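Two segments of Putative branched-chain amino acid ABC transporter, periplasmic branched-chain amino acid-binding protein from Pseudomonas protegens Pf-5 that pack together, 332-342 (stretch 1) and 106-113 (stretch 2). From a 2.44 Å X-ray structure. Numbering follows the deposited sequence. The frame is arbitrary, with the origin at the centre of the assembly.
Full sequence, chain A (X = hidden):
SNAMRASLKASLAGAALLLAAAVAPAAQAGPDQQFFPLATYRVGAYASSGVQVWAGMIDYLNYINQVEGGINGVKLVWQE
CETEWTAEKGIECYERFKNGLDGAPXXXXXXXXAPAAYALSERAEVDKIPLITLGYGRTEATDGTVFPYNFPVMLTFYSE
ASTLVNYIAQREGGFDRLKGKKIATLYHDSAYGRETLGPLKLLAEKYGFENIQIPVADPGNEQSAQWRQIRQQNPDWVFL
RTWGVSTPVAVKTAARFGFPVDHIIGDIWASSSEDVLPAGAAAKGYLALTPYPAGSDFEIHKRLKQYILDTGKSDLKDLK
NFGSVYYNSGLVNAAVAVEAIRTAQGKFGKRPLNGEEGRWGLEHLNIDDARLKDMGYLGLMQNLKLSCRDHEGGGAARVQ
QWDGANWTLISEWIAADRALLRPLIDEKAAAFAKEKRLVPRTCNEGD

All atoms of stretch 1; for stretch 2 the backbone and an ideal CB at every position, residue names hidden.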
# COMPACT_ATOMS: atom_id res chain seq x y z
N VAL A 332 9.21 1.07 -3.03
CA VAL A 332 8.67 -0.26 -2.83
C VAL A 332 7.73 -0.63 -3.98
O VAL A 332 7.71 -1.78 -4.44
CB VAL A 332 7.96 -0.38 -1.47
CG1 VAL A 332 7.08 -1.62 -1.40
CG2 VAL A 332 8.99 -0.39 -0.35
N ASN A 333 6.97 0.35 -4.45
CA ASN A 333 6.09 0.17 -5.60
C ASN A 333 6.88 -0.26 -6.84
O ASN A 333 6.48 -1.17 -7.56
CB ASN A 333 5.33 1.46 -5.90
CG ASN A 333 3.98 1.22 -6.52
OD1 ASN A 333 3.33 0.20 -6.26
ND2 ASN A 333 3.54 2.14 -7.37
N ALA A 334 8.02 0.39 -7.07
CA ALA A 334 8.85 0.12 -8.24
C ALA A 334 9.57 -1.22 -8.12
O ALA A 334 9.75 -1.92 -9.11
CB ALA A 334 9.85 1.24 -8.44
N ALA A 335 10.00 -1.56 -6.91
CA ALA A 335 10.77 -2.78 -6.69
C ALA A 335 9.93 -4.03 -6.92
O ALA A 335 10.42 -5.04 -7.43
CB ALA A 335 11.34 -2.78 -5.29
N VAL A 336 8.65 -3.95 -6.54
CA VAL A 336 7.74 -5.08 -6.68
C VAL A 336 7.59 -5.46 -8.15
O VAL A 336 7.68 -6.63 -8.51
CB VAL A 336 6.36 -4.75 -6.08
CG1 VAL A 336 5.32 -5.78 -6.51
CG2 VAL A 336 6.45 -4.69 -4.58
N ALA A 337 7.38 -4.45 -8.99
CA ALA A 337 7.26 -4.67 -10.42
C ALA A 337 8.57 -5.21 -10.99
O ALA A 337 8.56 -6.17 -11.77
CB ALA A 337 6.87 -3.38 -11.11
N VAL A 338 9.69 -4.61 -10.58
CA VAL A 338 11.01 -5.03 -11.04
C VAL A 338 11.30 -6.50 -10.71
O VAL A 338 11.78 -7.24 -11.56
CB VAL A 338 12.12 -4.14 -10.43
CG1 VAL A 338 13.49 -4.77 -10.62
CG2 VAL A 338 12.08 -2.75 -11.04
N GLU A 339 10.99 -6.91 -9.48
CA GLU A 339 11.19 -8.30 -9.08
C GLU A 339 10.24 -9.24 -9.81
O GLU A 339 10.59 -10.38 -10.12
CB GLU A 339 11.01 -8.45 -7.57
CG GLU A 339 12.13 -7.81 -6.76
CD GLU A 339 13.50 -8.37 -7.11
OE1 GLU A 339 14.40 -7.57 -7.43
OE2 GLU A 339 13.68 -9.61 -7.06
N ALA A 340 9.02 -8.76 -10.08
CA ALA A 340 8.05 -9.54 -10.83
C ALA A 340 8.57 -9.81 -12.24
O ALA A 340 8.50 -10.93 -12.73
CB ALA A 340 6.71 -8.81 -10.89
N ILE A 341 9.08 -8.76 -12.87
CA ILE A 341 9.68 -8.87 -14.19
C ILE A 341 10.87 -9.82 -14.15
O ILE A 341 10.96 -10.75 -14.96
CB ILE A 341 10.14 -7.49 -14.70
CG1 ILE A 341 8.93 -6.61 -14.99
CG2 ILE A 341 11.00 -7.65 -15.95
CD1 ILE A 341 9.26 -5.16 -15.21
N ARG A 342 11.77 -9.60 -13.19
CA ARG A 342 12.94 -10.44 -13.00
C ARG A 342 12.54 -11.90 -12.82
O ARG A 342 13.14 -12.79 -13.41
CB ARG A 342 13.74 -9.96 -11.79
CG ARG A 342 14.90 -10.86 -11.40
CD ARG A 342 15.78 -10.22 -10.33
NE ARG A 342 16.48 -9.03 -10.82
CZ ARG A 342 16.23 -7.79 -10.43
NH1 ARG A 342 15.30 -7.56 -9.52
NH2 ARG A 342 16.92 -6.78 -10.93
N UNK A 106 4.21 -3.61 -22.24
CA UNK A 106 3.89 -3.47 -20.82
C UNK A 106 3.87 -4.83 -20.15
O UNK A 106 3.28 -5.78 -20.67
CB UNK A 106 2.54 -2.77 -20.63
N UNK A 107 4.52 -4.94 -18.99
CA UNK A 107 4.48 -6.18 -18.22
C UNK A 107 3.48 -6.07 -17.08
O UNK A 107 2.68 -6.98 -16.85
CB UNK A 107 5.87 -6.52 -17.67
N UNK A 108 3.53 -4.95 -16.36
CA UNK A 108 2.65 -4.70 -15.23
C UNK A 108 2.21 -3.24 -15.25
O UNK A 108 2.91 -2.38 -15.79
CB UNK A 108 3.34 -5.04 -13.91
N UNK A 109 1.04 -2.96 -14.68
CA UNK A 109 0.52 -1.60 -14.68
C UNK A 109 0.07 -1.15 -13.28
O UNK A 109 -0.67 -1.84 -12.59
CB UNK A 109 -0.65 -1.49 -15.66
N UNK A 110 0.53 0.04 -12.89
CA UNK A 110 0.19 0.63 -11.59
C UNK A 110 -0.53 1.95 -11.77
O UNK A 110 0.10 2.98 -12.02
CB UNK A 110 1.45 0.83 -10.74
N UNK A 111 -1.86 1.94 -11.64
CA UNK A 111 -2.66 3.15 -11.86
C UNK A 111 -2.38 4.27 -10.85
O UNK A 111 -2.63 5.43 -11.16
CB UNK A 111 -4.15 2.79 -11.81
N UNK A 112 -1.86 3.92 -9.68
CA UNK A 112 -1.57 4.90 -8.63
C UNK A 112 -2.79 5.77 -8.31
O UNK A 112 -2.72 7.00 -8.36
CB UNK A 112 -0.40 5.79 -9.05
N UNK A 113 -3.90 5.11 -8.00
CA UNK A 113 -5.17 5.81 -7.82
C UNK A 113 -6.33 4.84 -7.67
O UNK A 113 -6.60 4.03 -8.55
CB UNK A 113 -5.43 6.75 -9.00

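Stretch 1 is a continuous helix that presents Asn 333, Ala 337 and Ile 341, one residue per turn, to a segment with no regular helix or strand.

At position 106 the ideal CB has nothing of stretch 1 within 5.5 Å, so the helix places no demand on the side chain. The residue is Val 106.

Position 107 directs its CA-to-CB bond toward the helix, and its ideal CB already lies 4.1 Å from Ile 341 CG1. The surface offered is purely aliphatic, which favours a small apolar side chain, although a longer one that could bend past the isoleucine is not excluded. The residue is Ala 107, whose CB packs against Ile 341 CG1 at 4.1 Å. The CA-to-CB bond of Ile 341 points sideways, but the end of its side chain comes nearer.

Position 108 also points toward the helix, facing the methyl of Ala 337, with 4.8 Å between the ideal CB and Ala 337 CB. That gap leaves room for modest growth, and the backbone angles of -140/153 are extended, a conformation that beta-branched residues adopt readily. Valine or another medium-sized apolar residue would suit, with threonine also possible on shape. It is Val 108, in the m rotamer, which brings CG2 to 3.6 Å from Ala 337 CB; the CA atoms of Ala 337 and Val 108 are 6.7 Å apart.

At position 109 CA-to-CB points away from the helix, so stretch 1 sets no limit on size. The residue is Tyr 109, which makes no contact with stretch 1.

Position 110 turns back toward the helix, its ideal CB 4.2 Å from Asn 333 ND2. The carbonyl and side-chain amide of Asn 333 favour a polar partner, and reaching the carbonyl calls for a long donor such as glutamine or lysine. Gln 110 meets this need: its NE2 donates a weak hydrogen bond to Asn 333 O at 2.8 Å, with an N-H...acceptor angle of 125°. Gln 110 NE2 also lies 4.0 Å from Ala 337 CB.

Position 111 is out of reach of the helix; its phi of -65° is compatible with proline, among many residues, and Pro 111 is found.

Position 112 has positive phi (53/54), which favours glycine, asparagine or aspartate. CA-to-CB points sideways, but a short polar side chain could approach the Asn 333 amide. Asn 112 does so, its OD1 accepting a weak hydrogen bond from Asn 333 ND2 at 3.3 Å, a contact to be read with caution, since the place of ND2 is less sure.

Position 113 is beyond the contact, with backbone angles of 172/120; Gly 113 occupies the N-cap position before a helix.

Stretch 2 106-113: VAVYQPNG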
# COMPACT_ATOMS: atom_id res chain seq x y z
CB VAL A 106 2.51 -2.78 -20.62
CG1 VAL A 106 2.09 -2.82 -19.15
CG2 VAL A 106 2.55 -1.34 -21.13
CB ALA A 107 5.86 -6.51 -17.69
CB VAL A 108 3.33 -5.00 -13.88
CG1 VAL A 108 3.52 -6.50 -13.69
CG2 VAL A 108 4.65 -4.28 -13.80
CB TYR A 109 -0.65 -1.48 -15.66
CG TYR A 109 -1.07 -0.05 -15.88
CD1 TYR A 109 -0.46 0.73 -16.85
CD2 TYR A 109 -2.07 0.52 -15.10
CE1 TYR A 109 -0.84 2.05 -17.05
CE2 TYR A 109 -2.46 1.84 -15.29
CZ TYR A 109 -1.84 2.59 -16.27
OH TYR A 109 -2.21 3.90 -16.47
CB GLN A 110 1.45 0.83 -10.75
CG GLN A 110 2.14 -0.45 -10.35
CD GLN A 110 3.66 -0.33 -10.38
OE1 GLN A 110 4.23 0.23 -11.31
NE2 GLN A 110 4.31 -0.86 -9.35
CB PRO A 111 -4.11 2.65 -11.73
CG PRO A 111 -4.02 1.36 -11.02
CD PRO A 111 -2.70 0.76 -11.39
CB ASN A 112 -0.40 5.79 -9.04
CG ASN A 112 0.89 5.01 -9.26
OD1 ASN A 112 1.20 4.09 -8.51
ND2 ASN A 112 1.63 5.36 -10.31
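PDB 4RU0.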